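Local coordinates for nodulation protein S (Bradyrhizobium sp., PDB 3OFK) that probably uses S-adenosyl-L-methionine to N-methylate an intermediate in the synthesis of lipochitooligosaccharide nodulation factors, at residues Asn12-Gln15 with Ser16-Glu20; Arg36-His39 with Thr40-Arg44; Asp157-Cys160 with Arg161-His165. All coordinates share one frame; numbering follows the deposited sequence.

Contact 1: Asn12-Gln15 with Ser16-Glu20. With SAH (S-adenosyl-L-homocysteine), chain E.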
# COMPACT_ATOMS: atom_id res chain seq x y z
N ASN A 12 -5.59 19.37 -5.19
CA ASN A 12 -4.90 18.76 -4.09
C ASN A 12 -5.07 17.24 -4.08
O ASN A 12 -5.87 16.68 -4.83
CB ASN A 12 -5.37 19.37 -2.76
CG ASN A 12 -6.88 19.20 -2.53
OD1 ASN A 12 -7.39 18.08 -2.43
ND2 ASN A 12 -7.58 20.32 -2.42
N THR A 13 -4.31 16.59 -3.23
CA THR A 13 -4.29 15.13 -3.23
C THR A 13 -5.63 14.58 -2.72
O THR A 13 -6.09 13.54 -3.19
CB THR A 13 -3.05 14.60 -2.45
OG1 THR A 13 -1.85 14.98 -3.14
CG2 THR A 13 -3.09 13.09 -2.29
N TYR A 14 -6.29 15.28 -1.80
CA TYR A 14 -7.62 14.82 -1.38
C TYR A 14 -8.54 14.67 -2.61
O TYR A 14 -9.19 13.64 -2.78
CB TYR A 14 -8.24 15.75 -0.32
CG TYR A 14 -9.67 15.38 0.03
CD1 TYR A 14 -9.96 14.65 1.19
CD2 TYR A 14 -10.74 15.75 -0.81
CE1 TYR A 14 -11.28 14.29 1.51
CE2 TYR A 14 -12.07 15.38 -0.51
CZ TYR A 14 -12.32 14.66 0.65
OH TYR A 14 -13.61 14.29 0.97
N GLN A 15 -8.59 15.68 -3.46
CA GLN A 15 -9.51 15.66 -4.61
C GLN A 15 -9.13 14.58 -5.62
O GLN A 15 -9.99 13.98 -6.27
CB GLN A 15 -9.54 17.02 -5.28
CG GLN A 15 -10.09 18.16 -4.41
CD GLN A 15 -10.02 19.50 -5.12
OE1 GLN A 15 -9.41 19.61 -6.18
NE2 GLN A 15 -10.65 20.52 -4.55
N SER A 16 -7.83 14.33 -5.74
CA SER A 16 -7.31 13.29 -6.60
C SER A 16 -7.84 11.93 -6.15
O SER A 16 -8.37 11.15 -6.96
CB SER A 16 -5.77 13.30 -6.54
OG SER A 16 -5.23 12.24 -7.30
N LEU A 17 -7.69 11.66 -4.86
CA LEU A 17 -8.19 10.45 -4.23
C LEU A 17 -9.72 10.30 -4.40
O LEU A 17 -10.19 9.24 -4.84
CB LEU A 17 -7.80 10.49 -2.74
CG LEU A 17 -6.54 9.74 -2.30
CD1 LEU A 17 -5.47 9.62 -3.37
CD2 LEU A 17 -5.93 10.26 -0.99
N GLU A 18 -10.45 11.36 -4.05
CA GLU A 18 -11.92 11.42 -4.09
C GLU A 18 -12.44 11.15 -5.52
O GLU A 18 -13.47 10.50 -5.74
CB GLU A 18 -12.37 12.81 -3.61
CG GLU A 18 -13.86 13.14 -3.74
CD GLU A 18 -14.17 14.63 -3.47
OE1 GLU A 18 -13.52 15.53 -4.06
OE2 GLU A 18 -15.09 14.90 -2.66
N ARG A 19 -11.69 11.63 -6.48
CA ARG A 19 -12.06 11.42 -7.88
C ARG A 19 -11.88 9.96 -8.30
O ARG A 19 -12.78 9.38 -8.92
CB ARG A 19 -11.24 12.33 -8.77
CG ARG A 19 -11.72 13.78 -8.70
CD ARG A 19 -12.94 14.03 -9.60
NE ARG A 19 -12.97 15.43 -10.08
CZ ARG A 19 -12.29 15.90 -11.13
NH1 ARG A 19 -11.49 15.11 -11.85
NH2 ARG A 19 -12.40 17.19 -11.46
N GLU A 20 -10.74 9.37 -7.96
CA GLU A 20 -10.50 7.96 -8.30
C GLU A 20 -11.47 7.04 -7.58
O GLU A 20 -11.92 6.04 -8.15
CB GLU A 20 -9.07 7.50 -7.97
CG GLU A 20 -8.06 7.70 -9.06
CD GLU A 20 -8.27 6.86 -10.31
OE1 GLU A 20 -9.07 5.89 -10.33
OE2 GLU A 20 -7.60 7.19 -11.30
N SAH E . -2.80 -0.60 -1.54
CA SAH E . -3.82 -0.79 -2.56
CB SAH E . -4.48 0.55 -2.89
CG SAH E . -3.66 1.64 -3.56
SD SAH E . -4.62 3.10 -4.10
C SAH E . -3.29 -1.45 -3.85
O SAH E . -2.08 -1.55 -4.07
OXT SAH E . -4.07 -1.90 -4.68
C5' SAH E . -4.06 4.19 -2.75
C4' SAH E . -4.90 4.25 -1.48
O4' SAH E . -4.15 4.95 -0.49
C3' SAH E . -6.23 4.97 -1.64
O3' SAH E . -7.27 4.23 -0.98
C2' SAH E . -5.97 6.32 -0.95
O2' SAH E . -7.14 6.89 -0.42
C1' SAH E . -5.01 5.90 0.12
N9 SAH E . -4.16 6.94 0.75
C8 SAH E . -3.53 8.00 0.13
N7 SAH E . -2.82 8.67 1.06
C5 SAH E . -2.98 8.07 2.26
C6 SAH E . -2.40 8.36 3.49
N6 SAH E . -1.63 9.48 3.61
N1 SAH E . -2.73 7.56 4.56
C2 SAH E . -3.56 6.46 4.38
N3 SAH E . -4.09 6.17 3.13
C4 SAH E . -3.79 6.95 2.07
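This is a local i to i+4 contact at the capped start of surface helix 13-21, where Asn-12 and Thr-13 to Gln-15 bond to the turn formed by Ser-16 to Glu-20. Asn-12 is the N-cap: its OD1 accepts from Gln-15 N at 2.9 Å, and its backbone O takes the N-H of Ser-16. The regular series follows, with Leu-17 N to Thr-13 O (3.0 Å) and Glu-18 N to Tyr-14 O (2.9 Å) both close to straight. On the outer side, Tyr-14 and Glu-18 both hold CG anti to N (chi1 174° and 173°), which brings the carboxylate in at a slant near CE2: Glu-18 CD is 3.7 Å from Tyr-14 CE2, and the two planes stand 72° apart. The extended Gln-15 chain runs toward the preceding residues, its OE1 accepting from Asp-11 N. Leu-17 is the buried residue of the turn; its CG lies 3.5 Å from O2' of S-adenosyl-L-homocysteine and its CD2 3.5 Å from adenine C8, van der Waals contacts of aliphatic carbons. The helix thus lies against the nucleoside end of the ligand, with Leu-17 on Val-81 and Tyr-14 on Met-82 in the loop between strand 73-80 and helix 83-92.

Contact 2: Arg36-His39 with Thr40-Arg44. With SAH (S-adenosyl-L-homocysteine), chain E.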
# COMPACT_ATOMS: atom_id res chain seq x y z
N ARG A 36 -3.67 -6.62 -11.72
CA ARG A 36 -3.91 -7.98 -11.21
C ARG A 36 -2.58 -8.71 -10.93
O ARG A 36 -2.44 -9.31 -9.86
CB ARG A 36 -4.83 -8.80 -12.15
CG ARG A 36 -6.29 -8.28 -12.23
CD ARG A 36 -7.24 -9.25 -13.01
NE ARG A 36 -6.89 -9.44 -14.44
CZ ARG A 36 -7.40 -8.76 -15.48
NH1 ARG A 36 -8.29 -7.78 -15.32
NH2 ARG A 36 -7.02 -9.05 -16.71
N GLU A 37 -1.62 -8.63 -11.89
CA GLU A 37 -0.27 -9.23 -11.72
C GLU A 37 0.49 -8.60 -10.54
O GLU A 37 1.17 -9.30 -9.79
CB GLU A 37 0.61 -9.13 -12.98
CG GLU A 37 1.59 -10.31 -13.04
CD GLU A 37 2.92 -10.01 -13.71
OE1 GLU A 37 2.94 -9.30 -14.74
OE2 GLU A 37 3.95 -10.52 -13.20
N ARG A 38 0.35 -7.29 -10.37
CA ARG A 38 0.96 -6.62 -9.22
C ARG A 38 0.43 -7.16 -7.90
O ARG A 38 1.19 -7.43 -6.96
CB ARG A 38 0.73 -5.11 -9.27
CG ARG A 38 1.47 -4.36 -8.22
CD ARG A 38 1.31 -2.85 -8.41
NE ARG A 38 -0.08 -2.40 -8.30
CZ ARG A 38 -0.77 -2.25 -7.15
NH1 ARG A 38 -0.25 -2.51 -5.95
NH2 ARG A 38 -2.03 -1.83 -7.22
N HIS A 39 -0.89 -7.29 -7.83
CA HIS A 39 -1.56 -7.89 -6.71
C HIS A 39 -1.16 -9.33 -6.45
O HIS A 39 -1.07 -9.74 -5.30
CB HIS A 39 -3.07 -7.82 -6.91
CG HIS A 39 -3.67 -6.51 -6.53
ND1 HIS A 39 -5.03 -6.33 -6.41
CD2 HIS A 39 -3.10 -5.34 -6.16
CE1 HIS A 39 -5.28 -5.08 -6.03
NE2 HIS A 39 -4.12 -4.47 -5.86
N THR A 40 -0.95 -10.10 -7.52
CA THR A 40 -0.45 -11.47 -7.39
C THR A 40 0.91 -11.45 -6.70
O THR A 40 1.11 -12.19 -5.73
CB THR A 40 -0.40 -12.19 -8.76
OG1 THR A 40 -1.72 -12.26 -9.32
CG2 THR A 40 0.16 -13.60 -8.62
N GLN A 41 1.81 -10.57 -7.15
CA GLN A 41 3.12 -10.42 -6.50
C GLN A 41 3.02 -9.92 -5.07
O GLN A 41 3.67 -10.42 -4.16
CB GLN A 41 4.04 -9.47 -7.30
CG GLN A 41 4.53 -10.03 -8.64
CD GLN A 41 5.11 -11.41 -8.54
OE1 GLN A 41 5.78 -11.75 -7.56
NE2 GLN A 41 4.86 -12.24 -9.57
N LEU A 42 2.23 -8.90 -4.88
CA LEU A 42 1.99 -8.38 -3.54
C LEU A 42 1.46 -9.48 -2.58
O LEU A 42 1.96 -9.62 -1.46
CB LEU A 42 1.05 -7.17 -3.63
CG LEU A 42 1.11 -6.17 -2.48
CD1 LEU A 42 2.39 -5.33 -2.57
CD2 LEU A 42 -0.11 -5.28 -2.47
N LEU A 43 0.48 -10.29 -3.01
CA LEU A 43 -0.03 -11.38 -2.18
C LEU A 43 1.02 -12.49 -2.01
O LEU A 43 1.14 -13.00 -0.92
CB LEU A 43 -1.35 -11.96 -2.71
CG LEU A 43 -2.10 -12.95 -1.79
CD1 LEU A 43 -2.51 -12.32 -0.47
CD2 LEU A 43 -3.32 -13.51 -2.45
N ARG A 44 1.78 -12.82 -3.07
CA ARG A 44 2.81 -13.86 -2.96
C ARG A 44 3.80 -13.48 -1.87
O ARG A 44 4.14 -14.29 -1.01
CB ARG A 44 3.57 -14.11 -4.28
CG ARG A 44 4.71 -15.12 -4.17
CD ARG A 44 5.47 -15.30 -5.49
NE ARG A 44 6.14 -14.07 -5.92
CZ ARG A 44 7.32 -13.64 -5.46
NH1 ARG A 44 7.97 -14.33 -4.54
NH2 ARG A 44 7.85 -12.51 -5.93
N SAH E . -2.80 -0.60 -1.54
CA SAH E . -3.82 -0.79 -2.56
CB SAH E . -4.48 0.55 -2.89
CG SAH E . -3.66 1.64 -3.56
SD SAH E . -4.62 3.10 -4.10
C SAH E . -3.29 -1.45 -3.85
O SAH E . -2.08 -1.55 -4.07
OXT SAH E . -4.07 -1.90 -4.68
C5' SAH E . -4.06 4.19 -2.75
C4' SAH E . -4.90 4.25 -1.48
O4' SAH E . -4.15 4.95 -0.49
C3' SAH E . -6.23 4.97 -1.64
O3' SAH E . -7.27 4.23 -0.98
C2' SAH E . -5.97 6.32 -0.95
O2' SAH E . -7.14 6.89 -0.42
C1' SAH E . -5.01 5.90 0.12
N9 SAH E . -4.16 6.94 0.75
C8 SAH E . -3.53 8.00 0.13
N7 SAH E . -2.82 8.67 1.06
C5 SAH E . -2.98 8.07 2.26
C6 SAH E . -2.40 8.36 3.49
N6 SAH E . -1.63 9.48 3.61
N1 SAH E . -2.73 7.56 4.56
C2 SAH E . -3.56 6.46 4.38
N3 SAH E . -4.09 6.17 3.13
C4 SAH E . -3.79 6.95 2.07
O HOH W 1 4.11 -13.04 -12.13
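Arg-38 and Leu-42 are one turn apart on helix 33-46, joined by the bond from Leu-42 N to Arg-38 O (2.8 Å); Leu-42 CD2 makes no more than a loose, oblique approach to the guanidinium. The arginine starts extended, CG anti to N, then bends at chi3 (62°), which turns its NH1 and NH2 edge toward the carboxylate of S-adenosyl-L-homocysteine. NH1 donates to ligand O at 2.8 Å, while NH2 divides itself over longer bonds to O and OXT. His-39 differs, its CG beside the backbone N and anti to the carbonyl carbon (chi1 -82°), and its NE2 reaches OXT at 2.8 Å, with the oxygen near the ring plane and an N-H...O angle of 166°. The imidazole lies against one face of the guanidinium, CD2 standing 3.6 Å above the plane of Arg-38 near the rim, while both groups donate to the same carboxylate. Second-shell partners are Glu-35, salt-bridged to Arg-38 NE, and Lys-68, hydrogen-bonded to His-39 ND1. In this Rossmann-like methyltransferase fold the helix precedes the first strand, 52-58, and supplies the Arg-38 and His-39 grip on the ligand carboxylate. Leu-42 faces inward onto strands 115-121 and 196-203. Farther round the helix, Glu-37 and Gln-41 run side by side with their carboxylate and amide planes nearly perpendicular; a water donates to Glu-37 OE2 at 2.7 Å and accepts weakly from Gln-41 NE2 at 2.8 Å. Gln-41 OE1 takes two N-H groups from Arg-44, NH2 at 2.7 Å and NE at 2.9 Å, both with the oxygen in the guanidinium plane. This side-on grip fixes the amide, while Arg-44 NH1 continues to a salt bridge with Glu-184.

Contact 3: Asp157-Cys160 with Arg161-His165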
# COMPACT_ATOMS: atom_id res chain seq x y z
N ASP A 157 10.58 5.83 -8.87
CA ASP A 157 10.87 7.26 -8.67
C ASP A 157 10.50 8.15 -9.87
O ASP A 157 9.77 9.16 -9.72
CB ASP A 157 12.38 7.44 -8.36
CG ASP A 157 12.76 7.04 -6.94
OD1 ASP A 157 11.85 6.77 -6.13
OD2 ASP A 157 13.99 7.02 -6.62
N ALA A 158 11.03 7.78 -11.05
CA ALA A 158 10.83 8.52 -12.29
C ALA A 158 9.36 8.62 -12.62
O ALA A 158 8.88 9.67 -13.02
CB ALA A 158 11.55 7.84 -13.43
N THR A 159 8.66 7.50 -12.51
CA THR A 159 7.22 7.47 -12.79
C THR A 159 6.49 8.37 -11.81
O THR A 159 5.62 9.14 -12.19
CB THR A 159 6.62 6.06 -12.67
OG1 THR A 159 7.03 5.25 -13.78
CG2 THR A 159 5.08 6.14 -12.63
N CYS A 160 6.87 8.26 -10.53
CA CYS A 160 6.25 9.05 -9.47
C CYS A 160 6.47 10.54 -9.68
O CYS A 160 5.58 11.34 -9.45
CB CYS A 160 6.78 8.63 -8.10
SG CYS A 160 6.00 7.15 -7.55
N ARG A 161 7.66 10.91 -10.15
CA ARG A 161 7.98 12.31 -10.41
C ARG A 161 7.21 12.84 -11.62
O ARG A 161 6.78 14.00 -11.61
CB ARG A 161 9.48 12.49 -10.61
CG ARG A 161 10.30 12.49 -9.31
CD ARG A 161 11.72 13.06 -9.55
NE ARG A 161 12.33 12.53 -10.79
CZ ARG A 161 13.05 11.40 -10.88
NH1 ARG A 161 13.28 10.64 -9.80
NH2 ARG A 161 13.54 11.02 -12.06
N ARG A 162 7.01 12.00 -12.63
CA ARG A 162 6.17 12.34 -13.77
C ARG A 162 4.72 12.54 -13.31
O ARG A 162 4.00 13.35 -13.89
CB ARG A 162 6.25 11.25 -14.85
CG ARG A 162 6.18 11.78 -16.27
CD ARG A 162 6.44 10.71 -17.34
NE ARG A 162 5.77 9.42 -17.08
CZ ARG A 162 6.37 8.32 -16.61
NH1 ARG A 162 7.68 8.30 -16.33
NH2 ARG A 162 5.66 7.21 -16.41
N TRP A 163 4.31 11.81 -12.27
CA TRP A 163 2.97 11.99 -11.72
C TRP A 163 2.82 13.21 -10.79
O TRP A 163 1.75 13.40 -10.22
CB TRP A 163 2.52 10.73 -10.96
CG TRP A 163 2.23 9.54 -11.83
CD1 TRP A 163 2.02 9.52 -13.19
CD2 TRP A 163 2.08 8.19 -11.39
NE1 TRP A 163 1.77 8.22 -13.61
CE2 TRP A 163 1.80 7.40 -12.52
CE3 TRP A 163 2.19 7.57 -10.13
CZ2 TRP A 163 1.62 6.02 -12.43
CZ3 TRP A 163 2.00 6.20 -10.05
CH2 TRP A 163 1.73 5.44 -11.20
N GLY A 164 3.87 14.01 -10.65
CA GLY A 164 3.85 15.17 -9.77
C GLY A 164 4.25 14.90 -8.33
O GLY A 164 4.22 15.81 -7.50
N HIS A 165 4.61 13.66 -8.01
CA HIS A 165 4.97 13.31 -6.63
C HIS A 165 6.47 13.44 -6.41
O HIS A 165 7.22 13.76 -7.34
CB HIS A 165 4.44 11.93 -6.26
CG HIS A 165 2.97 11.76 -6.52
ND1 HIS A 165 2.01 12.59 -5.98
CD2 HIS A 165 2.30 10.86 -7.29
CE1 HIS A 165 0.82 12.22 -6.41
NE2 HIS A 165 0.97 11.16 -7.20
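The Trp-163 indole carries Thr-159 on one face: CG2 stands 3.5 Å from the centroid of the six-membered ring, 14° off its normal, a CH-pi contact, and the carbonyl O of Thr-159 lies over the same indole. Two details place the methyl there. Thr-159 has CG2 anti to N, and the two side chains run side by side in the same direction, one turn apart. At the indole's NE1, a weak hydrogen bond reaches Asp-194. The Arg-161 guanidinium lies flat over the backbone at Asp-157 and Ala-158, with Ala-158 CA 3.6 Å from its plane toward the rim; the chain bends at chi3 (-45°) to fold back, leaving NH1 3.6 Å from Asp-157 CB. That aspartate's carboxylate is directed elsewhere, to Thr-171 and Gly-168. Arg-162 crosses Thr-159 obliquely, its NH2 at 3.6 Å from OG1, and makes its salt bridge with Asp-194. Over one face of the His-165 ring lies the carbonyl O of Trp-163, and the imidazole also meets the rings of Tyr-125 and Tyr-126.

Helix 157-162, directly after strand 148-155 of the central sheet, ends in a Schellman motif. Gly-164, the first residue to leave helical angles, has a positive phi of 88°. His-165 N donates to Cys-160 O at 2.9 Å, and Gly-164 N to Arg-161 O at 3.1 Å. Trp-163 N bonds to Thr-159 O at 3.0 Å and only weakly to Cys-160 O. Cys-160 meanwhile sends its side chain onto Ser-154 and Ala-155 of strand 148-155.

All three are local contacts within single helices, each on a different helix, and none touches another; contacts 1 and 3 come nearest, about 5 Å between closest atoms. Contact 1 lies at the surface, whereas contacts 2 and 3 are partly buried. Contacts 1 and 2 both touch S-adenosyl-L-homocysteine, though their centres are about 25 Å apart: the first meets the nucleoside end through nonpolar carbons, the second meets the carboxylate through charged and polar donors. Contact 3 contains no residue of that pocket, His-165 lying about 9 Å from the ligand. The helix stages differ too: contact 1 is a capped start, contact 2 a mid-helix stretch, contact 3 a glycine-ended terminus with an aromatic face.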